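Local coordinates for protein tumor necrosis factor ligand superfamily member 13 (Mus musculus, PDB 1U5Y) that acts as a homotrimeric TNF-family cytokine that binds the receptors TACI and BCMA and takes part in regulating tumour cell growth, at residues 4-9 / 36-41; 10-15 / 24-29; 60-65 / 125-130. All coordinates share one frame; numbering follows the deposited sequence.

Contacts 1 and 2 share strand 7-16; contact 3 lies on the end of strand 51-61. All three are partly buried. Contact 2, nearest the chain's centre and touched by no other subunit, pairs 7-16 with 24-34 as a hairpin, through backbone bonds and a glutamine side-chain bond. Contacts 1 and 3 lie farther out, on opposite sides of the centre, and both reach the second subunit. Contact 1 is purely packing, leucines meeting across strands not bonded to each other, and touches contact 2 where Ala40 CB meets Leu10 CD2. Contact 3 ties a loop to a strand end with three hydrogen bonds; Ile15 and Thr24 of contact 2 pack on its Leu126.

Contact 1 (4-9 / 36-41); sequences KHSVLH and RGLEAQ
Ser6 OG is the polar side-chain atom nearest the other segment, and it lies against a methyl: Leu38 CD1 is 3.7 Å from OG, and Gly37 N, at 4.0 Å from OG, is too distant for a hydrogen bond. Further along, two leucines carry the contact. Leu8 CD2 rests 3.8 Å from Leu38 CB, while Leu38 CD1 comes back to lie 4.1 Å from Leu8 CB, so each side chain sends one branch past the base of the other at a slant. Leu8 has its CG anti to the backbone N (chi1 -165°), which swings CG toward 36-41, and chi2 (66°) then sets the CD2 methyl against Leu38 CB. The Leu38 methyl CD1 in turn sits between Leu8 and the Ser6 hydroxyl. Ala40 turns its CB toward the same side, but Leu8 CD2 comes no nearer to it than 4.4 Å, at Ala40 N. In the jelly-roll of the TNF homology domain this is the meeting of strand 7-9 with strand 38-41, whose short axes pass 7.9 Å apart at 27° between their directions, too far for backbone pairing. The backbone of strand 7-9 is bonded to other partners: Val7 with Arg34 and Leu8 with Phe137. Val7 turns away from 36-41, and packs on Val106 of the second subunit.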
loop_
_atom_site.group_PDB
_atom_site.type_symbol
_atom_site.label_atom_id
_atom_site.label_comp_id
_atom_site.label_asym_id
_atom_site.label_seq_id
_atom_site.Cartn_x
_atom_site.Cartn_y
_atom_site.Cartn_z
ATOM N N LYS A 4 -8.201 22.391 4.296
ATOM C CA LYS A 4 -8.018 21.248 3.349
ATOM C C LYS A 4 -6.531 20.863 3.229
ATOM O O LYS A 4 -5.687 21.706 2.905
ATOM C CB LYS A 4 -8.600 21.593 1.972
ATOM C CG LYS A 4 -10.056 22.073 1.996
ATOM C CD LYS A 4 -10.179 23.574 2.344
ATOM C CE LYS A 4 -10.917 23.821 3.674
ATOM N NZ LYS A 4 -12.398 23.745 3.519
ATOM N N HIS A 5 -6.244 19.577 3.474
ATOM C CA HIS A 5 -4.881 18.993 3.535
ATOM C C HIS A 5 -4.025 19.280 2.278
ATOM O O HIS A 5 -4.521 19.177 1.168
ATOM C CB HIS A 5 -4.969 17.446 3.648
ATOM C CG HIS A 5 -5.656 16.925 4.885
ATOM N ND1 HIS A 5 -5.087 15.961 5.693
ATOM C CD2 HIS A 5 -6.878 17.179 5.417
ATOM C CE1 HIS A 5 -5.914 15.666 6.680
ATOM N NE2 HIS A 5 -7.006 16.395 6.538
ATOM N N SER A 6 -2.739 19.584 2.433
ATOM C CA SER A 6 -1.848 19.622 1.265
ATOM C C SER A 6 -1.583 18.193 0.684
ATOM O O SER A 6 -1.414 17.220 1.413
ATOM C CB SER A 6 -0.540 20.353 1.593
ATOM O OG SER A 6 0.583 19.763 0.944
ATOM N N VAL A 7 -1.601 18.069 -0.637
ATOM C CA VAL A 7 -1.305 16.793 -1.280
ATOM C C VAL A 7 -0.587 16.948 -2.611
ATOM O O VAL A 7 -0.699 17.959 -3.300
ATOM C CB VAL A 7 -2.569 15.870 -1.466
ATOM C CG1 VAL A 7 -3.811 16.397 -0.728
ATOM C CG2 VAL A 7 -2.878 15.604 -2.945
ATOM N N LEU A 8 0.140 15.907 -2.966
ATOM C CA LEU A 8 0.931 15.888 -4.163
ATOM C C LEU A 8 0.996 14.451 -4.681
ATOM O O LEU A 8 1.293 13.521 -3.932
ATOM C CB LEU A 8 2.333 16.406 -3.841
ATOM C CG LEU A 8 3.220 16.790 -5.018
ATOM C CD1 LEU A 8 2.665 17.983 -5.767
ATOM C CD2 LEU A 8 4.602 17.081 -4.473
ATOM N N HIS A 9 0.680 14.272 -5.956
ATOM C CA HIS A 9 0.860 12.994 -6.605
ATOM C C HIS A 9 1.736 13.242 -7.794
ATOM O O HIS A 9 1.446 14.109 -8.609
ATOM C CB HIS A 9 -0.481 12.398 -7.022
ATOM C CG HIS A 9 -0.384 11.039 -7.651
ATOM N ND1 HIS A 9 -0.571 9.872 -6.939
ATOM C CD2 HIS A 9 -0.158 10.662 -8.933
ATOM C CE1 HIS A 9 -0.451 8.837 -7.754
ATOM N NE2 HIS A 9 -0.221 9.290 -8.974
ATOM N N ARG A 36 0.803 24.172 -0.730
ATOM C CA ARG A 36 2.154 24.582 -1.116
ATOM C C ARG A 36 3.249 23.986 -0.211
ATOM O O ARG A 36 4.432 24.332 -0.327
ATOM C CB ARG A 36 2.219 26.116 -1.088
ATOM C CG ARG A 36 3.590 26.723 -1.378
ATOM C CD ARG A 36 4.398 27.108 -0.119
ATOM N NE ARG A 36 5.852 26.979 -0.299
ATOM C CZ ARG A 36 6.619 27.823 -1.004
ATOM N NH1 ARG A 36 6.092 28.878 -1.625
ATOM N NH2 ARG A 36 7.929 27.607 -1.096
ATOM N N GLY A 37 2.867 23.058 0.660
ATOM C CA GLY A 37 3.810 22.427 1.567
ATOM C C GLY A 37 4.819 21.492 0.924
ATOM O O GLY A 37 5.773 21.067 1.579
ATOM N N LEU A 38 4.622 21.166 -0.349
ATOM C CA LEU A 38 5.502 20.215 -1.041
ATOM C C LEU A 38 5.817 20.687 -2.444
ATOM O O LEU A 38 4.964 21.302 -3.099
ATOM C CB LEU A 38 4.813 18.868 -1.115
ATOM C CG LEU A 38 4.460 18.246 0.237
ATOM C CD1 LEU A 38 3.253 17.355 0.073
ATOM C CD2 LEU A 38 5.641 17.467 0.813
ATOM N N GLU A 39 7.019 20.390 -2.931
ATOM C CA GLU A 39 7.411 20.841 -4.273
ATOM C C GLU A 39 8.371 19.875 -4.963
ATOM O O GLU A 39 9.443 19.586 -4.452
ATOM C CB GLU A 39 8.049 22.229 -4.178
ATOM C CG GLU A 39 8.285 22.914 -5.510
ATOM C CD GLU A 39 8.976 24.239 -5.333
ATOM O OE1 GLU A 39 8.511 25.248 -5.904
ATOM O OE2 GLU A 39 9.992 24.266 -4.612
ATOM N N ALA A 40 7.989 19.388 -6.140
ATOM C CA ALA A 40 8.874 18.540 -6.925
ATOM C C ALA A 40 9.932 19.418 -7.534
ATOM O O ALA A 40 9.632 20.487 -8.067
ATOM C CB ALA A 40 8.107 17.825 -8.009
ATOM N N GLN A 41 11.174 18.970 -7.423
ATOM C CA GLN A 41 12.322 19.679 -7.958
ATOM C C GLN A 41 13.216 18.639 -8.665
ATOM O O GLN A 41 14.287 18.268 -8.167
ATOM C CB GLN A 41 13.049 20.405 -6.813
ATOM C CG GLN A 41 13.189 21.922 -6.988
ATOM C CD GLN A 41 14.438 22.477 -6.301
ATOM O OE1 GLN A 41 14.686 22.204 -5.118
ATOM N NE2 GLN A 41 15.226 23.238 -7.043
#

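Contact 2 (10-15 / 24-29); sequences LVPVNI and TEVMWQ
Trp28 meets the neighbouring strand with the rim of its indole. Val11 CA lies at the ring edge, in its plane, and Trp28 CE3 comes within 3.4 Å of Val11 C. Leu10 CB sits out of the indole plane near that edge, 3.8 Å from Trp28 CE3, on the side opposite Val26 of the indole's own strand, which puts CG1 over the centre of one ring face. That same methyl also faces Pro12, with Val26 CG1 3.8 Å from Pro12 CB, so it touches both ring and proline. Gln29 leaves from the other side of the strand. With its CG set between the backbone N and the carbonyl carbon (chi1 53°) and the chain straight beyond, it slants across Val11 CG2 and brings NE2 3.1 Å from Pro12 O. The N-H points almost straight at that oxygen, which lies in the amide plane of Gln29 but is approached from above its own carbonyl plane. In the backbone Gln29 N donates to Val11 O at 2.9 Å, and Val11 N to Gln29 O at 3.0 Å. Past the corner at Val13, Met27 N donates to Asn14 O at 2.8 Å. Asn14 and Met27 run alongside each other, with Asn14 OD1 against the Met27 CB and CG; Asn14 is a predicted N-glycosylation site. At the far end the CG2 methyls of Ile15 and Thr24 are pressed together, closer than usual van der Waals contact. This antiparallel hairpin of the TNF jelly-roll continues into its neighbours through backbone hydrogen bonds: Leu10 with Leu135 of strand 134-139, which also packs on Trp28, and Thr24 with Ile119 of strand 114-119.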
loop_
_atom_site.group_PDB
_atom_site.type_symbol
_atom_site.label_atom_id
_atom_site.label_comp_id
_atom_site.label_asym_id
_atom_site.label_seq_id
_atom_site.Cartn_x
_atom_site.Cartn_y
_atom_site.Cartn_z
ATOM N N LEU A 10 2.799 12.448 -7.895
ATOM C CA LEU A 10 3.844 12.643 -8.895
ATOM C C LEU A 10 3.981 11.386 -9.759
ATOM O O LEU A 10 3.775 10.255 -9.294
ATOM C CB LEU A 10 5.189 12.972 -8.239
ATOM C CG LEU A 10 5.269 14.101 -7.199
ATOM C CD1 LEU A 10 6.425 13.859 -6.226
ATOM C CD2 LEU A 10 5.430 15.451 -7.841
ATOM N N VAL A 11 4.302 11.600 -11.027
ATOM C CA VAL A 11 4.545 10.521 -11.971
ATOM C C VAL A 11 5.840 10.807 -12.734
ATOM O O VAL A 11 6.290 11.945 -12.759
ATOM C CB VAL A 11 3.394 10.393 -12.967
ATOM C CG1 VAL A 11 2.130 9.986 -12.260
ATOM C CG2 VAL A 11 3.197 11.679 -13.775
ATOM N N PRO A 12 6.435 9.797 -13.363
ATOM C CA PRO A 12 7.737 9.970 -14.022
ATOM C C PRO A 12 7.699 10.842 -15.274
ATOM O O PRO A 12 6.709 10.811 -16.007
ATOM C CB PRO A 12 8.113 8.538 -14.421
ATOM C CG PRO A 12 7.248 7.679 -13.592
ATOM C CD PRO A 12 5.966 8.410 -13.476
ATOM N N VAL A 13 8.761 11.611 -15.505
ATOM C CA VAL A 13 9.025 12.161 -16.825
ATOM C C VAL A 13 10.157 11.339 -17.471
ATOM O O VAL A 13 10.026 10.938 -18.623
ATOM C CB VAL A 13 9.288 13.723 -16.830
ATOM C CG1 VAL A 13 10.261 14.163 -15.738
ATOM C CG2 VAL A 13 9.793 14.199 -18.207
ATOM N N ASN A 14 11.243 11.077 -16.736
ATOM C CA ASN A 14 12.323 10.151 -17.190
ATOM C C ASN A 14 13.167 9.594 -16.028
ATOM O O ASN A 14 13.000 10.007 -14.874
ATOM C CB ASN A 14 13.229 10.769 -18.277
ATOM C CG ASN A 14 13.606 12.212 -17.994
ATOM O OD1 ASN A 14 13.965 12.565 -16.878
ATOM N ND2 ASN A 14 13.525 13.059 -19.024
ATOM N N ILE A 15 14.042 8.639 -16.341
ATOM C CA ILE A 15 14.896 7.970 -15.347
ATOM C C ILE A 15 16.356 8.370 -15.548
ATOM O O ILE A 15 16.817 8.491 -16.689
ATOM C CB ILE A 15 14.821 6.414 -15.440
ATOM C CG1 ILE A 15 13.602 5.889 -16.205
ATOM C CG2 ILE A 15 14.790 5.828 -14.078
ATOM C CD1 ILE A 15 13.797 4.425 -16.666
ATOM N N THR A 24 19.650 4.394 -9.501
ATOM C CA THR A 24 18.748 4.925 -10.514
ATOM C C THR A 24 17.664 5.746 -9.816
ATOM O O THR A 24 17.118 5.311 -8.826
ATOM C CB THR A 24 18.113 3.775 -11.310
ATOM O OG1 THR A 24 19.068 3.207 -12.211
ATOM C CG2 THR A 24 17.001 4.281 -12.227
ATOM N N GLU A 25 17.377 6.950 -10.298
ATOM C CA GLU A 25 16.315 7.767 -9.704
ATOM C C GLU A 25 15.336 8.205 -10.781
ATOM O O GLU A 25 15.565 7.979 -11.961
ATOM C CB GLU A 25 16.907 8.992 -9.012
ATOM C CG GLU A 25 17.721 8.675 -7.767
ATOM C CD GLU A 25 18.630 9.819 -7.358
ATOM O OE1 GLU A 25 18.206 10.612 -6.486
ATOM O OE2 GLU A 25 19.762 9.917 -7.910
ATOM N N VAL A 26 14.231 8.816 -10.362
ATOM C CA VAL A 26 13.194 9.251 -11.283
ATOM C C VAL A 26 13.103 10.772 -11.266
ATOM O O VAL A 26 13.201 11.390 -10.216
ATOM C CB VAL A 26 11.872 8.619 -10.880
ATOM C CG1 VAL A 26 10.705 9.140 -11.736
ATOM C CG2 VAL A 26 12.004 7.093 -10.934
ATOM N N MET A 27 12.992 11.376 -12.442
ATOM C CA MET A 27 12.689 12.797 -12.552
ATOM C C MET A 27 11.178 12.913 -12.496
ATOM O O MET A 27 10.510 12.456 -13.411
ATOM C CB MET A 27 13.190 13.353 -13.883
ATOM C CG MET A 27 14.693 13.582 -13.944
ATOM S SD MET A 27 15.211 15.116 -13.138
ATOM C CE MET A 27 14.416 16.403 -14.169
ATOM N N TRP A 28 10.641 13.500 -11.430
ATOM C CA TRP A 28 9.183 13.559 -11.227
ATOM C C TRP A 28 8.481 14.795 -11.800
ATOM O O TRP A 28 9.076 15.865 -11.916
ATOM C CB TRP A 28 8.869 13.485 -9.745
ATOM C CG TRP A 28 9.346 12.238 -9.096
ATOM C CD1 TRP A 28 10.447 12.100 -8.311
ATOM C CD2 TRP A 28 8.735 10.949 -9.156
ATOM N NE1 TRP A 28 10.555 10.803 -7.879
ATOM C CE2 TRP A 28 9.514 10.076 -8.383
ATOM C CE3 TRP A 28 7.603 10.437 -9.798
ATOM C CZ2 TRP A 28 9.203 8.726 -8.229
ATOM C CZ3 TRP A 28 7.292 9.110 -9.646
ATOM C CH2 TRP A 28 8.090 8.264 -8.870
ATOM N N GLN A 29 7.210 14.621 -12.163
ATOM C CA GLN A 29 6.308 15.732 -12.515
ATOM C C GLN A 29 4.967 15.641 -11.752
ATOM O O GLN A 29 4.371 14.567 -11.662
ATOM C CB GLN A 29 6.025 15.778 -14.028
ATOM C CG GLN A 29 5.522 14.447 -14.597
ATOM C CD GLN A 29 5.099 14.532 -16.052
ATOM O OE1 GLN A 29 4.568 15.551 -16.499
ATOM N NE2 GLN A 29 5.347 13.459 -16.800
#

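Contact 3 (60-65 / 125-130); sequences LFHDVT and KLSLSP
Asp63 binds the backbone of Lys125 and not its ammonium group: Asp63 OD1 accepts from Lys125 N at 2.9 Å, whereas Lys125 NZ stays 6.4 Å from that oxygen. The N-H aims almost straight (175°) but reaches OD1 from above the carboxylate plane. In the TNF jelly-roll this fastens the loop between strands 114-119 and 134-139 to the end of strand 51-61. A single backbone bridge follows, centred on Phe61 and Leu126: His62 N donates to Lys125 O at 2.9 Å, and Ser127 N donates to Leu60 O, also at 2.9 Å. With both ends of the bridge bonded and the aspartate adding a third bond, the loop is held although it forms no regular strand. Phe61 and Leu126 run alongside each other, and Leu126 CD2 presses to 3.3 Å from Phe61 CE2, a tight fit. Asp63 OD2 lies at the edge of the same phenyl ring, in its plane. The Lys125 aliphatic chain crosses Asp63 obliquely. Leu60 packs CD2 against Ser127 CB; it also meets Ile87 of the second subunit, and Val64 O is bonded by Arg96 of the third subunit. Ser127 sets its hydroxyl anti to the backbone N (chi1 -180°), where it closes an ST turn: Ser127 OG accepts from Ser129 N at 3.1 Å.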
loop_
_atom_site.group_PDB
_atom_site.type_symbol
_atom_site.label_atom_id
_atom_site.label_comp_id
_atom_site.label_asym_id
_atom_site.label_seq_id
_atom_site.Cartn_x
_atom_site.Cartn_y
_atom_site.Cartn_z
ATOM N N LEU A 60 7.214 0.279 -10.865
ATOM C CA LEU A 60 6.941 -0.893 -11.703
ATOM C C LEU A 60 8.232 -1.319 -12.408
ATOM O O LEU A 60 8.761 -0.591 -13.242
ATOM C CB LEU A 60 5.840 -0.599 -12.729
ATOM C CG LEU A 60 5.667 -1.634 -13.847
ATOM C CD1 LEU A 60 5.351 -2.997 -13.276
ATOM C CD2 LEU A 60 4.575 -1.187 -14.840
ATOM N N PHE A 61 8.726 -2.502 -12.057
ATOM C CA PHE A 61 10.038 -2.976 -12.506
ATOM C C PHE A 61 9.924 -3.947 -13.664
ATOM O O PHE A 61 9.028 -4.785 -13.678
ATOM C CB PHE A 61 10.746 -3.689 -11.354
ATOM C CG PHE A 61 11.071 -2.795 -10.214
ATOM C CD1 PHE A 61 10.183 -2.642 -9.167
ATOM C CD2 PHE A 61 12.264 -2.077 -10.200
ATOM C CE1 PHE A 61 10.486 -1.807 -8.103
ATOM C CE2 PHE A 61 12.567 -1.235 -9.145
ATOM C CZ PHE A 61 11.677 -1.105 -8.088
ATOM N N HIS A 62 10.845 -3.824 -14.617
ATOM C CA HIS A 62 10.995 -4.761 -15.732
ATOM C C HIS A 62 12.377 -5.459 -15.737
ATOM O O HIS A 62 12.749 -6.061 -16.737
ATOM C CB HIS A 62 10.798 -4.032 -17.077
ATOM C CG HIS A 62 9.429 -3.445 -17.273
ATOM N ND1 HIS A 62 8.270 -4.118 -16.944
ATOM C CD2 HIS A 62 9.036 -2.256 -17.794
ATOM C CE1 HIS A 62 7.224 -3.361 -17.239
ATOM N NE2 HIS A 62 7.663 -2.227 -17.755
ATOM N N ASP A 63 13.130 -5.393 -14.636
ATOM C CA ASP A 63 14.473 -5.999 -14.578
ATOM C C ASP A 63 14.375 -7.504 -14.370
ATOM O O ASP A 63 13.379 -7.997 -13.862
ATOM C CB ASP A 63 15.314 -5.422 -13.443
ATOM C CG ASP A 63 15.238 -3.904 -13.352
ATOM O OD1 ASP A 63 16.267 -3.267 -13.686
ATOM O OD2 ASP A 63 14.213 -3.269 -12.952
ATOM N N VAL A 64 15.411 -8.234 -14.770
ATOM C CA VAL A 64 15.450 -9.682 -14.579
ATOM C C VAL A 64 16.233 -10.101 -13.322
ATOM O O VAL A 64 16.163 -11.257 -12.919
ATOM C CB VAL A 64 16.041 -10.381 -15.849
ATOM N N THR A 65 16.964 -9.167 -12.703
ATOM C CA THR A 65 17.858 -9.481 -11.575
ATOM C C THR A 65 17.130 -9.842 -10.282
ATOM O O THR A 65 16.169 -9.173 -9.894
ATOM C CB THR A 65 18.845 -8.313 -11.267
ATOM O OG1 THR A 65 18.271 -7.061 -11.657
ATOM C CG2 THR A 65 20.147 -8.426 -12.087
ATOM N N LYS A 125 15.548 -0.831 -15.069
ATOM C CA LYS A 125 14.516 -0.836 -16.097
ATOM C C LYS A 125 13.172 -0.509 -15.487
ATOM O O LYS A 125 12.352 -1.388 -15.241
ATOM C CB LYS A 125 14.463 -2.219 -16.770
ATOM C CG LYS A 125 15.818 -2.715 -17.260
ATOM C CD LYS A 125 15.695 -3.756 -18.363
ATOM C CE LYS A 125 16.995 -3.890 -19.121
ATOM N NZ LYS A 125 17.285 -2.696 -19.977
ATOM N N LEU A 126 12.942 0.771 -15.246
ATOM C CA LEU A 126 11.766 1.208 -14.490
ATOM C C LEU A 126 10.732 1.699 -15.478
ATOM O O LEU A 126 11.091 2.338 -16.451
ATOM C CB LEU A 126 12.141 2.338 -13.543
ATOM C CG LEU A 126 13.269 2.034 -12.569
ATOM C CD1 LEU A 126 13.551 3.259 -11.692
ATOM C CD2 LEU A 126 12.927 0.800 -11.719
ATOM N N SER A 127 9.458 1.407 -15.237
ATOM C CA SER A 127 8.413 1.889 -16.135
ATOM C C SER A 127 8.177 3.377 -15.873
ATOM O O SER A 127 8.210 3.827 -14.734
ATOM C CB SER A 127 7.119 1.111 -15.934
ATOM O OG SER A 127 6.112 1.576 -16.811
ATOM N N LEU A 128 7.960 4.122 -16.943
ATOM C CA LEU A 128 7.586 5.535 -16.880
ATOM C C LEU A 128 6.074 5.710 -16.874
ATOM O O LEU A 128 5.575 6.834 -16.734
ATOM C CB LEU A 128 8.161 6.297 -18.089
ATOM C CG LEU A 128 9.684 6.259 -18.188
ATOM C CD1 LEU A 128 10.197 6.887 -19.484
ATOM C CD2 LEU A 128 10.297 6.952 -16.980
ATOM N N SER A 129 5.356 4.605 -17.066
ATOM C CA SER A 129 3.895 4.612 -17.048
ATOM C C SER A 129 3.390 5.264 -15.771
ATOM O O SER A 129 3.730 4.832 -14.680
ATOM C CB SER A 129 3.344 3.199 -17.134
ATOM O OG SER A 129 2.001 3.192 -16.720
ATOM N N PRO A 130 2.577 6.300 -15.893
ATOM C CA PRO A 130 2.122 7.053 -14.703
ATOM C C PRO A 130 1.248 6.259 -13.740
ATOM O O PRO A 130 1.058 6.677 -12.582
ATOM C CB PRO A 130 1.319 8.236 -15.295
ATOM C CG PRO A 130 0.946 7.813 -16.711
ATOM C CD PRO A 130 2.033 6.837 -17.157
#